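Long-range contacts in acetyl xylan esterase (Metagenome, PDB 6XYC), which hydrolyses acetyl esters on xylan and, as a probable bifunctional carbohydrate esterase of the alpha/beta-hydrolase fold, feruloyl esters as well: residues A[46-51]-A[77-82]; A[119-124]-A[169-174]; A[126-131]-A[209-214]; A[175-180]-A[232-237]. All blocks are in the same frame, centred on the assembly; numbering follows the deposited sequence.

Contact 1: residues A[46-51]-A[77-82]; sequences YGSAWF and INHRSS. With AES (4-(2-aminoethyl)benzenesulfonyl fluoride), chain B.
Y46 and W50 meet H79 and S82 where the loop after strand 39-45, which lines the inhibitor pocket of this alpha/beta hydrolase, lies against the loop after strand 73-77. The hydroxyl of Y46 accepts the H79 N-H in an almost straight bond (OH to N 3.2 Å, 174° at the hydrogen), sits over the centre of the H79 imidazole, and also bonds A52 O. The two rings are near parallel, planes at 28°, but slid apart until they barely overlap. H79 ND1 donates to R80 O, while H79 NE2 lies 2.7 Å from a water that also reaches Y46 O and S48 OG, the latter hydrogen-bonded to A52 N as well. S82 N donates to W50 O at 2.9 Å. S81 OG, anti to its backbone N (chi1 169°), reaches F51 O from above the carbonyl plane at 2.7 Å. An alanine at Y46 takes away the hydroxyl lying over the imidazole and would probably leave H79 N and A52 O without their mate. With both nitrogens of H79 engaged, its ring is probably held in this rotation. The loop presents A49 N to AES O1S at 2.8 Å, consistent with an oxyanion-hole amide steadying developing negative charge.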
loop_
_atom_site.group_PDB
_atom_site.type_symbol
_atom_site.label_atom_id
_atom_site.label_comp_id
_atom_site.label_asym_id
_atom_site.label_seq_id
_atom_site.Cartn_x
_atom_site.Cartn_y
_atom_site.Cartn_z
ATOM N N TYR A 46 -0.229 5.261 4.692
ATOM C CA TYR A 46 -0.492 6.655 4.360
ATOM C C TYR A 46 0.154 7.031 3.030
ATOM O O TYR A 46 1.084 6.376 2.546
ATOM C CB TYR A 46 0.057 7.579 5.449
ATOM C CG TYR A 46 1.519 7.332 5.776
ATOM C CD1 TYR A 46 1.880 6.606 6.906
ATOM C CD2 TYR A 46 2.542 7.801 4.952
ATOM C CE1 TYR A 46 3.205 6.362 7.208
ATOM C CE2 TYR A 46 3.879 7.568 5.256
ATOM C CZ TYR A 46 4.202 6.838 6.383
ATOM O OH TYR A 46 5.519 6.594 6.694
ATOM N N GLY A 47 -0.346 8.117 2.451
ATOM C CA GLY A 47 0.295 8.766 1.324
ATOM C C GLY A 47 1.088 9.982 1.769
ATOM O O GLY A 47 0.706 10.693 2.698
ATOM N N SER A 48 2.206 10.212 1.086
ATOM C CA SER A 48 3.125 11.274 1.482
ATOM C C SER A 48 4.178 11.559 0.421
ATOM O O SER A 48 5.225 12.135 0.732
ATOM C CB SER A 48 3.835 10.897 2.780
ATOM O OG SER A 48 4.811 9.889 2.537
ATOM N N ALA A 49 3.917 11.165 -0.829
ATOM C CA ALA A 49 4.928 11.231 -1.885
ATOM C C ALA A 49 6.219 10.547 -1.436
ATOM O O ALA A 49 7.321 10.952 -1.811
ATOM C CB ALA A 49 5.193 12.677 -2.312
ATOM N N TRP A 50 6.076 9.512 -0.599
ATOM C CA TRP A 50 7.162 8.714 -0.025
ATOM C C TRP A 50 8.020 9.485 0.977
ATOM O O TRP A 50 9.023 8.943 1.464
ATOM C CB TRP A 50 8.069 8.119 -1.113
ATOM C CG TRP A 50 7.336 7.215 -2.068
ATOM C CD1 TRP A 50 6.824 5.980 -1.797
ATOM C CD2 TRP A 50 7.035 7.481 -3.442
ATOM N NE1 TRP A 50 6.212 5.463 -2.913
ATOM C CE2 TRP A 50 6.331 6.364 -3.939
ATOM C CE3 TRP A 50 7.286 8.556 -4.300
ATOM C CZ2 TRP A 50 5.880 6.292 -5.254
ATOM C CZ3 TRP A 50 6.839 8.480 -5.604
ATOM C CH2 TRP A 50 6.140 7.361 -6.068
ATOM N N PHE A 51 7.640 10.721 1.330
ATOM C CA PHE A 51 8.513 11.556 2.150
ATOM C C PHE A 51 8.338 11.314 3.648
ATOM O O PHE A 51 9.270 11.568 4.419
ATOM C CB PHE A 51 8.272 13.048 1.881
ATOM C CG PHE A 51 8.848 13.552 0.583
ATOM C CD1 PHE A 51 10.113 13.175 0.163
ATOM C CD2 PHE A 51 8.108 14.421 -0.210
ATOM C CE1 PHE A 51 10.634 13.641 -1.032
ATOM C CE2 PHE A 51 8.617 14.893 -1.405
ATOM C CZ PHE A 51 9.887 14.509 -1.814
ATOM N N ILE A 77 0.948 1.264 9.225
ATOM C CA ILE A 77 2.391 1.108 9.314
ATOM C C ILE A 77 3.094 2.389 8.892
ATOM O O ILE A 77 2.625 3.134 8.025
ATOM C CB ILE A 77 2.888 -0.080 8.458
ATOM C CG1 ILE A 77 2.622 0.178 6.965
ATOM C CG2 ILE A 77 2.220 -1.375 8.892
ATOM C CD1 ILE A 77 3.274 -0.833 6.045
ATOM N N ASN A 78 4.247 2.630 9.513
ATOM C CA ASN A 78 5.221 3.583 9.001
ATOM C C ASN A 78 6.168 2.891 8.023
ATOM O O ASN A 78 6.343 1.673 8.050
ATOM C CB ASN A 78 6.023 4.208 10.146
ATOM C CG ASN A 78 5.236 5.239 10.925
ATOM O OD1 ASN A 78 4.230 5.770 10.458
ATOM N ND2 ASN A 78 5.707 5.535 12.130
ATOM N N HIS A 79 6.765 3.688 7.139
ATOM C CA HIS A 79 7.879 3.247 6.313
ATOM C C HIS A 79 8.915 4.361 6.316
ATOM O O HIS A 79 8.623 5.496 6.695
ATOM C CB HIS A 79 7.456 2.900 4.880
ATOM C CG HIS A 79 6.932 4.061 4.101
ATOM N ND1 HIS A 79 7.742 5.066 3.622
ATOM C CD2 HIS A 79 5.672 4.379 3.720
ATOM C CE1 HIS A 79 7.004 5.952 2.978
ATOM N NE2 HIS A 79 5.744 5.560 3.023
ATOM N N ARG A 80 10.139 4.030 5.917
ATOM C CA ARG A 80 11.208 5.019 5.936
ATOM C C ARG A 80 10.987 6.070 4.854
ATOM O O ARG A 80 10.407 5.800 3.797
ATOM C CB ARG A 80 12.567 4.353 5.741
ATOM C CG ARG A 80 13.157 3.758 7.003
ATOM C CD ARG A 80 14.405 2.953 6.682
ATOM N NE ARG A 80 14.079 1.717 5.987
ATOM C CZ ARG A 80 14.974 0.912 5.420
ATOM N NH1 ARG A 80 16.266 1.210 5.472
ATOM N NH2 ARG A 80 14.578 -0.195 4.804
ATOM N N SER A 81 11.456 7.284 5.135
ATOM C CA SER A 81 11.349 8.377 4.178
ATOM C C SER A 81 12.299 8.163 3.007
ATOM O O SER A 81 13.415 7.657 3.168
ATOM C CB SER A 81 11.666 9.710 4.864
ATOM O OG SER A 81 11.816 10.759 3.918
ATOM N N SER A 82 11.845 8.545 1.813
ATOM C CA SER A 82 12.730 8.539 0.658
ATOM C C SER A 82 13.967 9.386 0.899
ATOM O O SER A 82 14.997 9.159 0.255
ATOM C CB SER A 82 11.992 9.042 -0.583
ATOM O OG SER A 82 11.606 10.395 -0.428
HETATM C C3 AES B . 2.856 13.258 -5.552
HETATM C C2 AES B . 1.963 12.768 -4.647
HETATM C C1 AES B . 1.986 11.443 -4.336
HETATM S S AES B . 0.849 10.902 -3.143
HETATM O O1S AES B . 1.570 10.307 -1.987
HETATM O O2S AES B . 0.241 12.065 -2.504
HETATM C C6 AES B . 2.872 10.586 -4.904
HETATM C C5 AES B . 3.776 11.079 -5.822
HETATM C C4 AES B . 3.768 12.417 -6.139
HETATM C C7 AES B . 4.777 12.991 -7.190
HETATM C C8 AES B . 4.647 12.226 -8.531
HETATM N N8 AES B . 5.312 13.003 -9.523
HETATM O O HOH W 1 3.760 7.071 1.922
HETATM O O HOH W 2 0.005 4.075 7.598
HETATM O O HOH W 3 10.000 10.711 -2.517
#

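Contact 2: residues A[119-124]-A[169-174]; sequences GFSSGG and FGPVDM. With AES (4-(2-aminoethyl)benzenesulfonyl fluoride), chain B.
S121, the serine that carries the inhibitor, meets F169, G170 and P171 in the ligand pocket. Its OG is covalently bound to AES S at 1.5 Å and has a weak hydrogen bond from H262 NE2. The S122 N-H donates to AES O1S at 2.9 Å, as an oxyanion-hole amide would, and S122 OG in turn accepts S48 N. P171 packs on the inhibitor ring: its CG lies 3.6 Å from AES C6, and its CD rests against S121 O. The sharp turn from strand 114-120 into helix 122-131 fits the GxSxG nucleophile elbow, with G119 and G123 around a serine in a strained backbone shape, phi 49° and psi -122°. S121, H262 and D230 are placed as in a Ser-His-Asp triad, and probably form it. The backbones pack closely where the turn meets 169-174. S121 CA approaches F169 O at 3.3 Å in a CA-H...O contact, and that buried carbonyl oxygen has no hydrogen-bonding partner in the model. G170 CA comes 3.4 Å from S121 O in a second such contact; a side chain on G170 would run into G124 C. The F169 ring, its CG placed between backbone N and carbonyl carbon (chi1 44°), swings back toward the strand end. Its CZ packs on F120 CB at 3.6 Å, and CD2 and CE2 lie beside S121 N. An alanine at F169 would probably open a gap beside F120 CB and leave the H262 ring, which also meets F169, with less to hold its orientation.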
loop_
_atom_site.group_PDB
_atom_site.type_symbol
_atom_site.label_atom_id
_atom_site.label_comp_id
_atom_site.label_asym_id
_atom_site.label_seq_id
_atom_site.Cartn_x
_atom_site.Cartn_y
_atom_site.Cartn_z
ATOM N N GLY A 119 -3.754 1.583 0.642
ATOM C CA GLY A 119 -3.070 2.833 0.922
ATOM C C GLY A 119 -3.522 3.865 -0.082
ATOM O O GLY A 119 -4.134 3.532 -1.106
ATOM N N PHE A 120 -3.231 5.134 0.210
ATOM C CA PHE A 120 -3.575 6.211 -0.716
ATOM C C PHE A 120 -2.319 6.931 -1.213
ATOM O O PHE A 120 -1.356 7.095 -0.462
ATOM C CB PHE A 120 -4.598 7.209 -0.084
ATOM C CG PHE A 120 -4.267 7.679 1.310
ATOM C CD1 PHE A 120 -4.606 6.926 2.422
ATOM C CD2 PHE A 120 -3.666 8.910 1.502
ATOM C CE1 PHE A 120 -4.307 7.372 3.690
ATOM C CE2 PHE A 120 -3.380 9.359 2.764
ATOM C CZ PHE A 120 -3.700 8.592 3.857
ATOM N N SER A 121 -2.341 7.359 -2.489
ATOM C CA SER A 121 -1.199 7.914 -3.196
ATOM C C SER A 121 -0.010 6.980 -2.984
ATOM O O SER A 121 -0.067 5.799 -3.354
ATOM C CB SER A 121 -0.904 9.343 -2.744
ATOM O OG SER A 121 -0.164 10.020 -3.744
ATOM N N SER A 122 1.092 7.486 -2.416
ATOM C CA SER A 122 2.297 6.672 -2.338
ATOM C C SER A 122 2.040 5.418 -1.527
ATOM O O SER A 122 2.697 4.400 -1.753
ATOM C CB SER A 122 3.476 7.475 -1.770
ATOM O OG SER A 122 3.203 8.041 -0.511
ATOM N N GLY A 123 1.073 5.451 -0.606
ATOM C CA GLY A 123 0.685 4.236 0.093
ATOM C C GLY A 123 -0.085 3.272 -0.789
ATOM O O GLY A 123 -0.010 2.055 -0.602
ATOM N N GLY A 124 -0.844 3.797 -1.751
ATOM C CA GLY A 124 -1.452 2.941 -2.755
ATOM C C GLY A 124 -0.427 2.337 -3.689
ATOM O O GLY A 124 -0.581 1.195 -4.135
ATOM N N PHE A 169 -5.835 6.036 -5.657
ATOM C CA PHE A 169 -5.109 7.010 -6.486
ATOM C C PHE A 169 -3.588 6.960 -6.293
ATOM O O PHE A 169 -2.935 7.973 -6.038
ATOM C CB PHE A 169 -5.640 8.450 -6.273
ATOM C CG PHE A 169 -5.888 8.849 -4.816
ATOM C CD1 PHE A 169 -7.162 8.765 -4.261
ATOM C CD2 PHE A 169 -4.864 9.364 -4.025
ATOM C CE1 PHE A 169 -7.399 9.138 -2.943
ATOM C CE2 PHE A 169 -5.101 9.732 -2.704
ATOM C CZ PHE A 169 -6.370 9.624 -2.165
ATOM N N GLY A 170 -3.007 5.773 -6.485
ATOM C CA GLY A 170 -1.576 5.594 -6.349
ATOM C C GLY A 170 -0.825 5.866 -7.637
ATOM O O GLY A 170 -1.295 5.557 -8.738
ATOM N N PRO A 171 0.358 6.480 -7.528
ATOM C CA PRO A 171 1.262 6.612 -8.670
ATOM C C PRO A 171 1.949 5.273 -8.935
ATOM O O PRO A 171 2.762 4.815 -8.121
ATOM C CB PRO A 171 2.249 7.689 -8.228
ATOM C CG PRO A 171 2.335 7.517 -6.751
ATOM C CD PRO A 171 0.955 7.067 -6.297
ATOM N N VAL A 172 1.635 4.655 -10.065
ATOM C CA VAL A 172 2.035 3.266 -10.280
ATOM C C VAL A 172 2.762 3.068 -11.606
ATOM O O VAL A 172 3.235 1.967 -11.908
ATOM C CB VAL A 172 0.806 2.341 -10.224
ATOM C CG1 VAL A 172 0.150 2.372 -8.855
ATOM C CG2 VAL A 172 -0.217 2.727 -11.315
ATOM N N ASP A 173 2.856 4.134 -12.411
ATOM C CA ASP A 173 3.364 4.068 -13.775
ATOM C C ASP A 173 4.214 5.326 -13.997
ATOM O O ASP A 173 3.830 6.271 -14.685
ATOM C CB ASP A 173 2.209 3.963 -14.781
ATOM C CG ASP A 173 2.674 3.819 -16.215
ATOM O OD1 ASP A 173 3.833 3.425 -16.450
ATOM O OD2 ASP A 173 1.867 4.098 -17.126
ATOM N N MET A 174 5.400 5.350 -13.388
ATOM C CA MET A 174 6.197 6.565 -13.385
ATOM C C MET A 174 6.837 6.856 -14.735
ATOM O O MET A 174 7.337 7.973 -14.935
ATOM C CB MET A 174 7.272 6.485 -12.298
ATOM C CG MET A 174 6.881 7.191 -11.014
ATOM S SD MET A 174 5.345 6.595 -10.274
ATOM C CE MET A 174 5.883 5.039 -9.563
HETATM C C3 AES B . 2.856 13.258 -5.552
HETATM C C2 AES B . 1.963 12.768 -4.647
HETATM C C1 AES B . 1.986 11.443 -4.336
HETATM S S AES B . 0.849 10.902 -3.143
HETATM O O1S AES B . 1.570 10.307 -1.987
HETATM O O2S AES B . 0.241 12.065 -2.504
HETATM C C6 AES B . 2.872 10.586 -4.904
HETATM C C5 AES B . 3.776 11.079 -5.822
HETATM C C4 AES B . 3.768 12.417 -6.139
HETATM C C7 AES B . 4.777 12.991 -7.190
HETATM C C8 AES B . 4.647 12.226 -8.531
HETATM N N8 AES B . 5.312 13.003 -9.523
#

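Contact 3: residues A[126-131]-A[209-214]; sequences LSAFAG and ISPINF
F129 turns its CG some 35° short of anti to its backbone N (chi1 -144°), while F214 sets its own CG beside the backbone N, anti to the carbonyl carbon (chi1 -48°). F129 CZ lies 4.1 Å from F214 CE2, and the two aromatic side chains cross at a slant, touching through one ring carbon each. P211 does more of the work. It crosses F129 at about a right angle, its CB 3.6 Å from F129 CD2 and its CD at 3.7 Å from the same carbon, and it also sets CG 4.1 Å from A128 CB. The next carbon of the F129 ring, CE2, meets backbone: I209 C lies in the ring plane at the edge, 3.6 Å from CE2, with S210 N close to that plane as well. The contact is therefore apolar between side chains, with the I209-S210 peptide at the ring's edge. P211 begins a short 3-10 turn, closed by F214 N donating to P211 O at 3.1 Å, which carries F214 round to the same side as the proline. W87 meets F129 edge-to-face, and I209 O accepts a hydrogen bond from H125 NE2, so the loop is also tied to the helix one turn upstream. Helix 122-131, which follows the probable nucleophile elbow, is thus packed against the segment after helix 203-208, whose I212 leans on helix 236-248 while L126 and S127 touch strand 39-45.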
loop_
_atom_site.group_PDB
_atom_site.type_symbol
_atom_site.label_atom_id
_atom_site.label_comp_id
_atom_site.label_asym_id
_atom_site.label_seq_id
_atom_site.Cartn_x
_atom_site.Cartn_y
_atom_site.Cartn_z
ATOM N N LEU A 126 2.680 1.544 -2.744
ATOM C CA LEU A 126 3.313 0.467 -1.991
ATOM C C LEU A 126 2.382 -0.731 -1.853
ATOM O O LEU A 126 2.827 -1.882 -1.925
ATOM C CB LEU A 126 3.749 0.991 -0.620
ATOM C CG LEU A 126 4.862 2.039 -0.691
ATOM C CD1 LEU A 126 5.103 2.731 0.623
ATOM C CD2 LEU A 126 6.158 1.390 -1.213
ATOM N N SER A 127 1.086 -0.483 -1.665
ATOM C CA SER A 127 0.118 -1.573 -1.591
ATOM C C SER A 127 0.072 -2.348 -2.904
ATOM O O SER A 127 0.125 -3.582 -2.916
ATOM C CB SER A 127 -1.266 -1.013 -1.246
ATOM O OG SER A 127 -1.277 -0.477 0.062
ATOM N N ALA A 128 -0.026 -1.634 -4.028
ATOM C CA ALA A 128 -0.006 -2.298 -5.326
ATOM C C ALA A 128 1.308 -3.031 -5.544
ATOM O O ALA A 128 1.329 -4.122 -6.131
ATOM C CB ALA A 128 -0.243 -1.282 -6.443
ATOM N N PHE A 129 2.421 -2.454 -5.079
ATOM C CA PHE A 129 3.703 -3.116 -5.296
ATOM C C PHE A 129 3.796 -4.416 -4.506
ATOM O O PHE A 129 4.358 -5.401 -4.995
ATOM C CB PHE A 129 4.861 -2.192 -4.931
ATOM C CG PHE A 129 6.055 -2.357 -5.828
ATOM C CD1 PHE A 129 6.804 -3.524 -5.790
ATOM C CD2 PHE A 129 6.407 -1.366 -6.724
ATOM C CE1 PHE A 129 7.896 -3.687 -6.618
ATOM C CE2 PHE A 129 7.502 -1.521 -7.557
ATOM C CZ PHE A 129 8.245 -2.688 -7.504
ATOM N N ALA A 130 3.261 -4.440 -3.280
ATOM C CA ALA A 130 3.187 -5.696 -2.542
ATOM C C ALA A 130 2.327 -6.711 -3.286
ATOM O O ALA A 130 2.677 -7.895 -3.369
ATOM C CB ALA A 130 2.629 -5.451 -1.136
ATOM N N GLY A 131 1.213 -6.256 -3.854
ATOM C CA GLY A 131 0.274 -7.124 -4.537
ATOM C C GLY A 131 0.757 -7.670 -5.859
ATOM O O GLY A 131 0.138 -8.608 -6.376
ATOM N N ILE A 209 10.464 0.934 -9.852
ATOM C CA ILE A 209 9.579 1.560 -8.875
ATOM C C ILE A 209 8.127 1.561 -9.332
ATOM O O ILE A 209 7.260 2.078 -8.617
ATOM C CB ILE A 209 10.012 3.003 -8.540
ATOM C CG1 ILE A 209 9.942 3.906 -9.773
ATOM C CG2 ILE A 209 11.411 3.007 -7.929
ATOM C CD1 ILE A 209 10.079 5.374 -9.464
ATOM N N SER A 210 7.836 1.008 -10.510
ATOM C CA SER A 210 6.499 1.099 -11.087
ATOM C C SER A 210 5.849 -0.278 -11.092
ATOM O O SER A 210 6.159 -1.111 -11.962
ATOM C CB SER A 210 6.563 1.677 -12.503
ATOM O OG SER A 210 7.142 2.969 -12.494
ATOM N N PRO A 211 4.934 -0.564 -10.159
ATOM C CA PRO A 211 4.373 -1.927 -10.071
ATOM C C PRO A 211 3.549 -2.328 -11.286
ATOM O O PRO A 211 3.292 -3.525 -11.473
ATOM C CB PRO A 211 3.510 -1.877 -8.799
ATOM C CG PRO A 211 3.149 -0.426 -8.638
ATOM C CD PRO A 211 4.305 0.368 -9.206
ATOM N N ILE A 212 3.134 -1.371 -12.119
ATOM C CA ILE A 212 2.392 -1.691 -13.330
ATOM C C ILE A 212 3.177 -2.658 -14.203
ATOM O O ILE A 212 2.592 -3.413 -14.992
ATOM C CB ILE A 212 2.056 -0.380 -14.090
ATOM C CG1 ILE A 212 0.980 -0.628 -15.145
ATOM C CG2 ILE A 212 3.315 0.215 -14.714
ATOM C CD1 ILE A 212 0.407 0.657 -15.723
ATOM N N ASN A 213 4.500 -2.679 -14.059
ATOM C CA ASN A 213 5.329 -3.493 -14.931
ATOM C C ASN A 213 5.337 -4.977 -14.576
ATOM O O ASN A 213 5.831 -5.778 -15.375
ATOM C CB ASN A 213 6.777 -2.997 -14.903
ATOM C CG ASN A 213 6.953 -1.664 -15.589
ATOM O OD1 ASN A 213 7.496 -0.727 -15.008
ATOM N ND2 ASN A 213 6.499 -1.569 -16.836
ATOM N N PHE A 214 4.810 -5.367 -13.417
ATOM C CA PHE A 214 4.984 -6.722 -12.910
ATOM C C PHE A 214 3.664 -7.433 -12.660
ATOM O O PHE A 214 3.647 -8.484 -12.011
ATOM C CB PHE A 214 5.846 -6.640 -11.657
ATOM C CG PHE A 214 7.079 -5.797 -11.847
ATOM C CD1 PHE A 214 8.153 -6.286 -12.571
ATOM C CD2 PHE A 214 7.151 -4.508 -11.336
ATOM C CE1 PHE A 214 9.284 -5.520 -12.759
ATOM C CE2 PHE A 214 8.281 -3.733 -11.520
ATOM C CZ PHE A 214 9.349 -4.241 -12.236
#

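Contact 4: residues A[175-180]-A[232-237]; sequences AHMSNC and VVPHCQ. With AES (4-(2-aminoethyl)benzenesulfonyl fluoride), chain B.
C180 and C236 are joined covalently, SG to SG at 2.0 Å, with the disulfide torsion at -90°, the relaxed value for such a bridge. The sulfur of C236 lies between its backbone N and carbonyl carbon (chi1 62°), a position from which it reaches across to the loop. The apolar contacts gather beside the bridge: C180 SG rests on P234 CB at 3.6 Å. M177, in the conformer described here, crosses P234 at about a right angle with its SD 3.6 Å from P234 CD. That side chain is modelled in two conformers, which makes its part less certain. Of the polar interactions, Q237 NE2 makes a bent, weak bond to H176 O (3.2 Å, 121°). The other end of the amide is better engaged, since Q237 OE1 accepts both V172 N and D173 N. Toward the inhibitor, V232 CG1 comes 3.4 Å from AES C2, and in this conformer M177 CG lies 3.7 Å from AES N8. The contact thus pins the loop between strand 164-168 and helix 189-193 to the loop that runs from strand 222-227 into helix 236-248, on the rim of the pocket.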
loop_
_atom_site.group_PDB
_atom_site.type_symbol
_atom_site.label_atom_id
_atom_site.label_comp_id
_atom_site.label_asym_id
_atom_site.label_seq_id
_atom_site.Cartn_x
_atom_site.Cartn_y
_atom_site.Cartn_z
ATOM N N ALA A 175 6.807 5.905 -15.675
ATOM C CA ALA A 175 7.206 6.205 -17.048
ATOM C C ALA A 175 6.247 7.189 -17.706
ATOM O O ALA A 175 6.612 7.832 -18.695
ATOM C CB ALA A 175 7.276 4.918 -17.870
ATOM N N HIS A 176 5.037 7.333 -17.169
ATOM C CA HIS A 176 3.992 8.124 -17.804
ATOM C C HIS A 176 3.332 9.056 -16.802
ATOM O O HIS A 176 2.107 9.182 -16.759
ATOM C CB HIS A 176 2.939 7.221 -18.443
ATOM C CG HIS A 176 3.508 6.206 -19.381
ATOM N ND1 HIS A 176 3.251 4.857 -19.263
ATOM C CD2 HIS A 176 4.326 6.342 -20.453
ATOM C CE1 HIS A 176 3.888 4.205 -20.220
ATOM N NE2 HIS A 176 4.545 5.084 -20.959
ATOM N N MET A 177 4.140 9.737 -15.994
ATOM C CA MET A 177 3.628 10.637 -14.968
ATOM C C MET A 177 3.481 12.065 -15.471
ATOM O O MET A 177 2.477 12.724 -15.176
ATOM C CB MET A 177 4.550 10.616 -13.744
ATOM C CG MET A 177 3.967 11.321 -12.529
ATOM S SD MET A 177 2.411 10.579 -11.991
ATOM C CE MET A 177 3.011 9.096 -11.190
ATOM N N SER A 178 4.459 12.550 -16.231
ATOM C CA SER A 178 4.453 13.928 -16.714
ATOM C C SER A 178 3.563 14.016 -17.951
ATOM O O SER A 178 3.798 13.321 -18.943
ATOM C CB SER A 178 5.875 14.394 -17.027
ATOM O OG SER A 178 5.878 15.645 -17.687
ATOM N N ASN A 179 2.526 14.851 -17.877
ATOM C CA ASN A 179 1.506 14.958 -18.920
ATOM C C ASN A 179 0.944 13.591 -19.293
ATOM O O ASN A 179 0.437 13.388 -20.398
ATOM C CB ASN A 179 2.053 15.660 -20.164
ATOM C CG ASN A 179 2.419 17.107 -19.910
ATOM O OD1 ASN A 179 1.580 17.917 -19.520
ATOM N ND2 ASN A 179 3.682 17.441 -20.156
ATOM N N CYS A 180 1.044 12.647 -18.363
ATOM C CA CYS A 180 0.586 11.275 -18.547
ATOM C C CYS A 180 1.340 10.554 -19.654
ATOM O O CYS A 180 0.883 9.506 -20.128
ATOM C CB CYS A 180 -0.916 11.217 -18.839
ATOM S SG CYS A 180 -1.965 11.523 -17.409
ATOM N N VAL A 232 -2.969 15.852 -8.415
ATOM C CA VAL A 232 -1.682 15.523 -7.811
ATOM C C VAL A 232 -1.106 14.272 -8.468
ATOM O O VAL A 232 0.025 14.286 -8.973
ATOM C CB VAL A 232 -1.814 15.340 -6.290
ATOM C CG1 VAL A 232 -0.475 14.946 -5.686
ATOM C CG2 VAL A 232 -2.333 16.615 -5.643
ATOM N N VAL A 233 -1.865 13.183 -8.451
ATOM C CA VAL A 233 -1.548 11.981 -9.214
ATOM C C VAL A 233 -2.613 11.830 -10.288
ATOM O O VAL A 233 -3.799 11.682 -9.953
ATOM C CB VAL A 233 -1.491 10.733 -8.321
ATOM C CG1 VAL A 233 -1.216 9.501 -9.170
ATOM C CG2 VAL A 233 -0.437 10.898 -7.241
ATOM N N PRO A 234 -2.271 11.861 -11.578
ATOM C CA PRO A 234 -3.318 11.886 -12.607
ATOM C C PRO A 234 -4.083 10.573 -12.717
ATOM O O PRO A 234 -3.529 9.479 -12.568
ATOM C CB PRO A 234 -2.551 12.203 -13.897
ATOM C CG PRO A 234 -1.133 11.795 -13.619
ATOM C CD PRO A 234 -0.916 12.015 -12.151
ATOM N N HIS A 235 -5.386 10.728 -12.970
ATOM C CA HIS A 235 -6.315 9.632 -13.237
ATOM C C HIS A 235 -5.754 8.619 -14.230
ATOM O O HIS A 235 -6.018 7.413 -14.120
ATOM C CB HIS A 235 -7.605 10.283 -13.751
ATOM C CG HIS A 235 -8.778 9.368 -13.896
ATOM N ND1 HIS A 235 -9.135 8.817 -15.107
ATOM C CD2 HIS A 235 -9.732 8.989 -13.011
ATOM C CE1 HIS A 235 -10.225 8.089 -14.948
ATOM N NE2 HIS A 235 -10.607 8.175 -13.686
ATOM N N CYS A 236 -4.979 9.085 -15.213
ATOM C CA CYS A 236 -4.448 8.171 -16.218
ATOM C C CYS A 236 -3.666 7.028 -15.586
ATOM O O CYS A 236 -3.612 5.926 -16.147
ATOM C CB CYS A 236 -3.560 8.939 -17.197
ATOM S SG CYS A 236 -2.093 9.731 -16.453
ATOM N N GLN A 237 -3.062 7.265 -14.419
ATOM C CA GLN A 237 -2.285 6.221 -13.759
ATOM C C GLN A 237 -3.144 4.999 -13.449
ATOM O O GLN A 237 -2.729 3.855 -13.682
ATOM C CB GLN A 237 -1.654 6.782 -12.484
ATOM C CG GLN A 237 -0.529 7.770 -12.743
ATOM C CD GLN A 237 0.769 7.089 -13.101
ATOM O OE1 GLN A 237 1.276 6.266 -12.339
ATOM N NE2 GLN A 237 1.319 7.427 -14.256
HETATM C C3 AES B . 2.856 13.258 -5.552
HETATM C C2 AES B . 1.963 12.768 -4.647
HETATM C C1 AES B . 1.986 11.443 -4.336
HETATM S S AES B . 0.849 10.902 -3.143
HETATM O O1S AES B . 1.570 10.307 -1.987
HETATM O O2S AES B . 0.241 12.065 -2.504
HETATM C C6 AES B . 2.872 10.586 -4.904
HETATM C C5 AES B . 3.776 11.079 -5.822
HETATM C C4 AES B . 3.768 12.417 -6.139
HETATM C C7 AES B . 4.777 12.991 -7.190
HETATM C C8 AES B . 4.647 12.226 -8.531
HETATM N N8 AES B . 5.312 13.003 -9.523
#

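In the fold
Contacts 1, 2 and 3 are buried, while contact 4 is only partly so and lies farther from the chain centre. Contacts 1, 2 and 4 all border the bound AES; contact 3 does not touch it, its I209 side chain being about 9 Å away. Contacts 2 and 3 share helix 122-131, one using its start and the other its body, and M174 N to S210 OG links them further. The chemistry changes with the place. Contact 1 is bound by hydrogen bonds and waters between two loops, contact 2 by close backbone packing around the reactive serine, contact 3 by apolar side chains, and contact 4 by a disulfide. Contacts 1 and 4 each touch contact 2 but not each other.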